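One contact in two related proteins. Structure 1 is copper-containing nitrite reductase from Hyphomicrobium denitrificans, which probably catalyses the copper-dependent reduction of nitrite to nitric oxide, with reduced cytochrome c as electron donor: PDB 6TFO (chain A, 2.05 Å), residues 60-65 and 105-110. Structure 2 is nitrite reductase from Hyphomicrobium denitrificans: PDB 2DV6 (chain B, 2.20 Å), residues 57-62 and 102-107. Structure 2 is superposed on structure 1 by the backbone atoms of these residues (RMSD 0.21 Å); each is numbered along its deposited sequence.

Structure 1 (6TFO); sequences LVVHEG and FIASKV.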
loop_
_atom_site.group_PDB
_atom_site.type_symbol
_atom_site.label_atom_id
_atom_site.label_comp_id
_atom_site.label_asym_id
_atom_site.label_seq_id
_atom_site.Cartn_x
_atom_site.Cartn_y
_atom_site.Cartn_z
ATOM N N LEU A 60 -10.810 -1.000 -31.662
ATOM C CA LEU A 60 -12.096 -1.686 -31.387
ATOM C C LEU A 60 -12.608 -2.276 -32.704
ATOM O O LEU A 60 -13.123 -1.509 -33.557
ATOM C CB LEU A 60 -13.048 -0.648 -30.790
ATOM C CG LEU A 60 -12.511 0.114 -29.583
ATOM C CD1 LEU A 60 -13.599 0.959 -28.950
ATOM C CD2 LEU A 60 -11.902 -0.810 -28.536
ATOM N N VAL A 61 -12.400 -3.581 -32.904
ATOM C CA VAL A 61 -12.812 -4.274 -34.164
ATOM C C VAL A 61 -14.245 -4.790 -34.003
ATOM O O VAL A 61 -14.507 -5.605 -33.093
ATOM C CB VAL A 61 -11.848 -5.402 -34.567
ATOM C CG1 VAL A 61 -12.409 -6.217 -35.724
ATOM C CG2 VAL A 61 -10.469 -4.863 -34.906
ATOM N N VAL A 62 -15.121 -4.308 -34.871
ATOM C CA VAL A 62 -16.571 -4.647 -34.902
ATOM C C VAL A 62 -16.943 -4.972 -36.347
ATOM O O VAL A 62 -16.275 -4.466 -37.258
ATOM C CB VAL A 62 -17.460 -3.535 -34.315
ATOM C CG1 VAL A 62 -17.013 -3.130 -32.921
ATOM C CG2 VAL A 62 -17.572 -2.318 -35.217
ATOM N N HIS A 63 -17.948 -5.826 -36.540
ATOM C CA HIS A 63 -18.434 -6.254 -37.875
ATOM C C HIS A 63 -19.678 -5.430 -38.231
ATOM O O HIS A 63 -20.459 -5.092 -37.318
ATOM C CB HIS A 63 -18.611 -7.771 -37.889
ATOM C CG HIS A 63 -17.321 -8.524 -37.868
ATOM N ND1 HIS A 63 -16.757 -9.063 -39.007
ATOM C CD2 HIS A 63 -16.479 -8.825 -36.855
ATOM C CE1 HIS A 63 -15.625 -9.667 -38.694
ATOM N NE2 HIS A 63 -15.438 -9.543 -37.378
ATOM N N GLU A 64 -19.807 -5.061 -39.505
ATOM C CA GLU A 64 -20.929 -4.259 -40.060
ATOM C C GLU A 64 -22.254 -4.721 -39.443
ATOM O O GLU A 64 -22.497 -5.926 -39.396
ATOM C CB GLU A 64 -20.968 -4.400 -41.584
ATOM C CG GLU A 64 -22.031 -3.542 -42.250
ATOM C CD GLU A 64 -21.772 -3.247 -43.712
ATOM O OE1 GLU A 64 -21.225 -4.156 -44.396
ATOM O OE2 GLU A 64 -22.057 -2.102 -44.148
ATOM N N GLY A 65 -23.067 -3.785 -38.969
ATOM C CA GLY A 65 -24.413 -4.068 -38.447
ATOM C C GLY A 65 -24.411 -4.552 -37.002
ATOM O O GLY A 65 -25.515 -4.709 -36.461
ATOM N N PHE A 105 -24.518 2.106 -30.113
ATOM C CA PHE A 105 -24.845 2.519 -31.491
ATOM C C PHE A 105 -24.743 1.261 -32.346
ATOM O O PHE A 105 -24.157 0.257 -31.857
ATOM C CB PHE A 105 -23.894 3.630 -31.953
ATOM C CG PHE A 105 -22.438 3.225 -32.013
ATOM C CD1 PHE A 105 -21.618 3.353 -30.902
ATOM C CD2 PHE A 105 -21.886 2.727 -33.186
ATOM C CE1 PHE A 105 -20.289 2.964 -30.958
ATOM C CE2 PHE A 105 -20.555 2.336 -33.246
ATOM C CZ PHE A 105 -19.758 2.452 -32.130
ATOM N N ILE A 106 -25.292 1.329 -33.557
ATOM C CA ILE A 106 -25.209 0.238 -34.562
ATOM C C ILE A 106 -24.060 0.567 -35.502
ATOM O O ILE A 106 -24.105 1.647 -36.097
ATOM C CB ILE A 106 -26.547 0.078 -35.312
ATOM C CG1 ILE A 106 -27.721 -0.104 -34.342
ATOM C CG2 ILE A 106 -26.444 -1.068 -36.307
ATOM C CD1 ILE A 106 -28.980 -0.628 -34.980
ATOM N N ALA A 107 -23.100 -0.347 -35.638
ATOM C CA ALA A 107 -21.940 -0.201 -36.545
ATOM C C ALA A 107 -22.409 -0.412 -37.992
ATOM O O ALA A 107 -22.060 -1.442 -38.593
ATOM C CB ALA A 107 -20.848 -1.164 -36.134
ATOM N N SER A 108 -23.177 0.543 -38.516
ATOM C CA SER A 108 -23.884 0.476 -39.816
ATOM C C SER A 108 -22.955 0.783 -40.993
ATOM O O SER A 108 -23.264 0.320 -42.103
ATOM C CB SER A 108 -25.074 1.379 -39.812
ATOM O OG SER A 108 -24.762 2.633 -39.243
ATOM N N LYS A 109 -21.869 1.533 -40.773
ATOM C CA LYS A 109 -20.917 1.957 -41.842
ATOM C C LYS A 109 -19.556 1.276 -41.638
ATOM O O LYS A 109 -18.967 1.450 -40.546
ATOM C CB LYS A 109 -20.785 3.484 -41.876
ATOM C CG LYS A 109 -21.420 4.136 -43.099
ATOM C CD LYS A 109 -20.608 3.948 -44.384
ATOM C CE LYS A 109 -19.414 4.871 -44.488
ATOM N NZ LYS A 109 -19.843 6.286 -44.580
ATOM N N VAL A 110 -19.085 0.539 -42.654
ATOM C CA VAL A 110 -17.724 -0.073 -42.721
ATOM C C VAL A 110 -16.693 1.055 -42.787
ATOM O O VAL A 110 -17.025 2.131 -43.341
ATOM C CB VAL A 110 -17.571 -1.028 -43.928
ATOM C CG1 VAL A 110 -16.122 -1.232 -44.344
ATOM C CG2 VAL A 110 -18.191 -2.384 -43.668
#
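Gly65 N donates to Ala107 O (2.6 Å, 165° at the hydrogen), standing 44° out of the carbonyl plane; the CA-H of Glu64 also leans on this oxygen. The bond joins the turn after edge strand 60-63 to the inverse gamma turn centred on Ala107, where strand 100-106 leaves the other sheet of the N-terminal cupredoxin sandwich. Glu64 has CG anti to its backbone N (chi1 -176°), which carries the extended chain across Val110. Glu64 CB lies 4.0 Å and OE1 3.6 Å from Val110 CG2, with CD between. Glu64 CG is 4.1 Å and OE2 3.4 Å from Ser108 O; the two oxygens are both acceptors, with no bond between them. Inside, Val62 CG2 meets Ala107 CB, with Val68 beside both. On the exposed side, Ile106 CG2, anti to the backbone N, rests 3.8 Å from Gly65 O, while CG1 carries CD1.

Structure 1 against structure 2
The backbone hydrogen bond across the contact is kept: Gly65(A) N to Ala107(A) O is 2.6 Å and Gly62(B) N to Ala104(B) O is 2.8 Å, a difference too small to count. The comparable CA atoms coincide within the error, and the side chain of Val110(A) holds the same place as that of Val107(B). The exchange is Ile106(A) against Val103(B), exposed in both proteins. Their CB atoms coincide, and both branches overlay: CG2 of Ile106(A) falls on CG1 of Val103(B) (0.0 Å apart), and CG1 of Ile106(A) lies near CG2 of Val103(B) (0.3 Å apart). The branch facing the glycine is therefore present in both, and the touch on Gly65(A) or Gly62(B) is kept, as is that on Ser108(A) or Ser105(B). What differs is the outer end: CD1 of Ile106(A) has no counterpart in Val103(B), so Ile106(A) reaches one carbon further; its CG1 is a methylene that carries CD1, where CG2 of Val103(B) ends the branch as a methyl.

Structure 2 (2DV6); sequences LVVHEG and FVASKV.
Between Gly62 N and Ala104 O runs the bond that ties the segments (2.8 Å, 165° at the hydrogen), its donor 44° above the carbonyl plane; the CA-H of Glu61 also leans on this oxygen. Ala104, whose carbonyl takes this bond, is the centre of an inverse gamma turn. In Glu61, CG is anti to the backbone N (chi1 -174°), and the extended chain is thereby laid across Val107. Glu61 CB is 4.0 Å and OE1 3.4 Å from Val107 CG2, with CD between. Glu61 CG is 4.0 Å and OE2 3.8 Å from Ser105 O; the two oxygens are both acceptors, with no bond between them. Inside, Val59 CG1 meets Ala104 CB, with Val65 beside both. On the exposed side, Val103 CG1, anti to the backbone N, rests 3.9 Å from Gly62 O, while CG2 ends the other branch.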
loop_
_atom_site.group_PDB
_atom_site.type_symbol
_atom_site.label_atom_id
_atom_site.label_comp_id
_atom_site.label_asym_id
_atom_site.label_seq_id
_atom_site.Cartn_x
_atom_site.Cartn_y
_atom_site.Cartn_z
ATOM N N LEU B 57 -10.987 -0.901 -31.457
ATOM C CA LEU B 57 -12.159 -1.716 -31.148
ATOM C C LEU B 57 -12.618 -2.315 -32.465
ATOM O O LEU B 57 -13.115 -1.594 -33.339
ATOM C CB LEU B 57 -13.237 -0.826 -30.532
ATOM C CG LEU B 57 -12.828 0.051 -29.330
ATOM C CD1 LEU B 57 -14.013 0.800 -28.762
ATOM C CD2 LEU B 57 -12.164 -0.812 -28.263
ATOM N N VAL B 58 -12.422 -3.612 -32.651
ATOM C CA VAL B 58 -12.815 -4.191 -33.924
ATOM C C VAL B 58 -14.169 -4.867 -33.928
ATOM O O VAL B 58 -14.484 -5.727 -33.105
ATOM C CB VAL B 58 -11.656 -4.866 -34.795
ATOM C CG1 VAL B 58 -10.284 -4.887 -34.112
ATOM C CG2 VAL B 58 -12.065 -6.189 -35.477
ATOM N N VAL B 59 -14.944 -4.444 -34.908
ATOM C CA VAL B 59 -16.364 -4.639 -34.943
ATOM C C VAL B 59 -16.768 -4.981 -36.393
ATOM O O VAL B 59 -15.993 -4.767 -37.329
ATOM C CB VAL B 59 -17.003 -3.348 -34.379
ATOM C CG1 VAL B 59 -18.251 -2.932 -35.099
ATOM C CG2 VAL B 59 -17.154 -3.480 -32.843
ATOM N N HIS B 60 -17.954 -5.573 -36.558
ATOM C CA HIS B 60 -18.447 -5.957 -37.879
ATOM C C HIS B 60 -19.720 -5.212 -38.214
ATOM O O HIS B 60 -20.536 -4.896 -37.329
ATOM C CB HIS B 60 -18.626 -7.475 -38.006
ATOM C CG HIS B 60 -17.326 -8.220 -38.024
ATOM N ND1 HIS B 60 -16.699 -8.596 -39.192
ATOM C CD2 HIS B 60 -16.516 -8.628 -37.015
ATOM C CE1 HIS B 60 -15.576 -9.235 -38.904
ATOM N NE2 HIS B 60 -15.430 -9.248 -37.590
ATOM N N GLU B 61 -19.847 -4.890 -39.500
ATOM C CA GLU B 61 -20.992 -4.184 -40.025
ATOM C C GLU B 61 -22.316 -4.750 -39.497
ATOM O O GLU B 61 -22.544 -5.943 -39.552
ATOM C CB GLU B 61 -20.971 -4.272 -41.551
ATOM C CG GLU B 61 -22.077 -3.416 -42.191
ATOM C CD GLU B 61 -22.073 -3.438 -43.723
ATOM O OE1 GLU B 61 -21.224 -4.137 -44.340
ATOM O OE2 GLU B 61 -22.935 -2.734 -44.298
ATOM N N GLY B 62 -23.179 -3.875 -39.000
ATOM C CA GLY B 62 -24.483 -4.274 -38.455
ATOM C C GLY B 62 -24.510 -4.663 -36.970
ATOM O O GLY B 62 -25.595 -4.846 -36.408
ATOM N N PHE B 102 -24.107 1.967 -30.142
ATOM C CA PHE B 102 -24.497 2.418 -31.481
ATOM C C PHE B 102 -24.489 1.217 -32.412
ATOM O O PHE B 102 -23.817 0.240 -32.135
ATOM C CB PHE B 102 -23.552 3.519 -31.986
ATOM C CG PHE B 102 -22.130 3.052 -32.189
ATOM C CD1 PHE B 102 -21.220 3.094 -31.145
ATOM C CD2 PHE B 102 -21.707 2.585 -33.430
ATOM C CE1 PHE B 102 -19.915 2.663 -31.313
ATOM C CE2 PHE B 102 -20.409 2.143 -33.616
ATOM C CZ PHE B 102 -19.505 2.183 -32.555
ATOM N N VAL B 103 -25.257 1.275 -33.495
ATOM C CA VAL B 103 -25.225 0.216 -34.500
ATOM C C VAL B 103 -24.133 0.600 -35.487
ATOM O O VAL B 103 -24.131 1.728 -36.010
ATOM C CB VAL B 103 -26.589 0.021 -35.225
ATOM C CG1 VAL B 103 -26.456 -1.091 -36.290
ATOM C CG2 VAL B 103 -27.687 -0.369 -34.225
ATOM N N ALA B 104 -23.184 -0.309 -35.694
ATOM C CA ALA B 104 -22.067 -0.064 -36.588
ATOM C C ALA B 104 -22.532 -0.310 -38.031
ATOM O O ALA B 104 -22.184 -1.312 -38.649
ATOM C CB ALA B 104 -20.874 -0.958 -36.214
ATOM N N SER B 105 -23.338 0.618 -38.535
ATOM C CA SER B 105 -23.963 0.486 -39.856
ATOM C C SER B 105 -23.045 0.787 -41.061
ATOM O O SER B 105 -23.377 0.367 -42.172
ATOM C CB SER B 105 -25.234 1.335 -39.938
ATOM O OG SER B 105 -24.931 2.690 -39.666
ATOM N N LYS B 106 -21.910 1.482 -40.849
ATOM C CA LYS B 106 -20.975 1.787 -41.955
ATOM C C LYS B 106 -19.577 1.229 -41.723
ATOM O O LYS B 106 -18.933 1.565 -40.725
ATOM C CB LYS B 106 -20.836 3.294 -42.252
ATOM C CG LYS B 106 -21.921 4.251 -41.745
ATOM C CD LYS B 106 -21.259 5.590 -41.161
ATOM C CE LYS B 106 -22.274 6.748 -40.845
ATOM N NZ LYS B 106 -23.262 6.450 -39.743
ATOM N N VAL B 107 -19.112 0.417 -42.682
ATOM C CA VAL B 107 -17.735 -0.098 -42.789
ATOM C C VAL B 107 -16.769 1.080 -42.862
ATOM O O VAL B 107 -17.155 2.148 -43.316
ATOM C CB VAL B 107 -17.595 -1.044 -44.039
ATOM C CG1 VAL B 107 -16.153 -1.433 -44.331
ATOM C CG2 VAL B 107 -18.406 -2.311 -43.847
#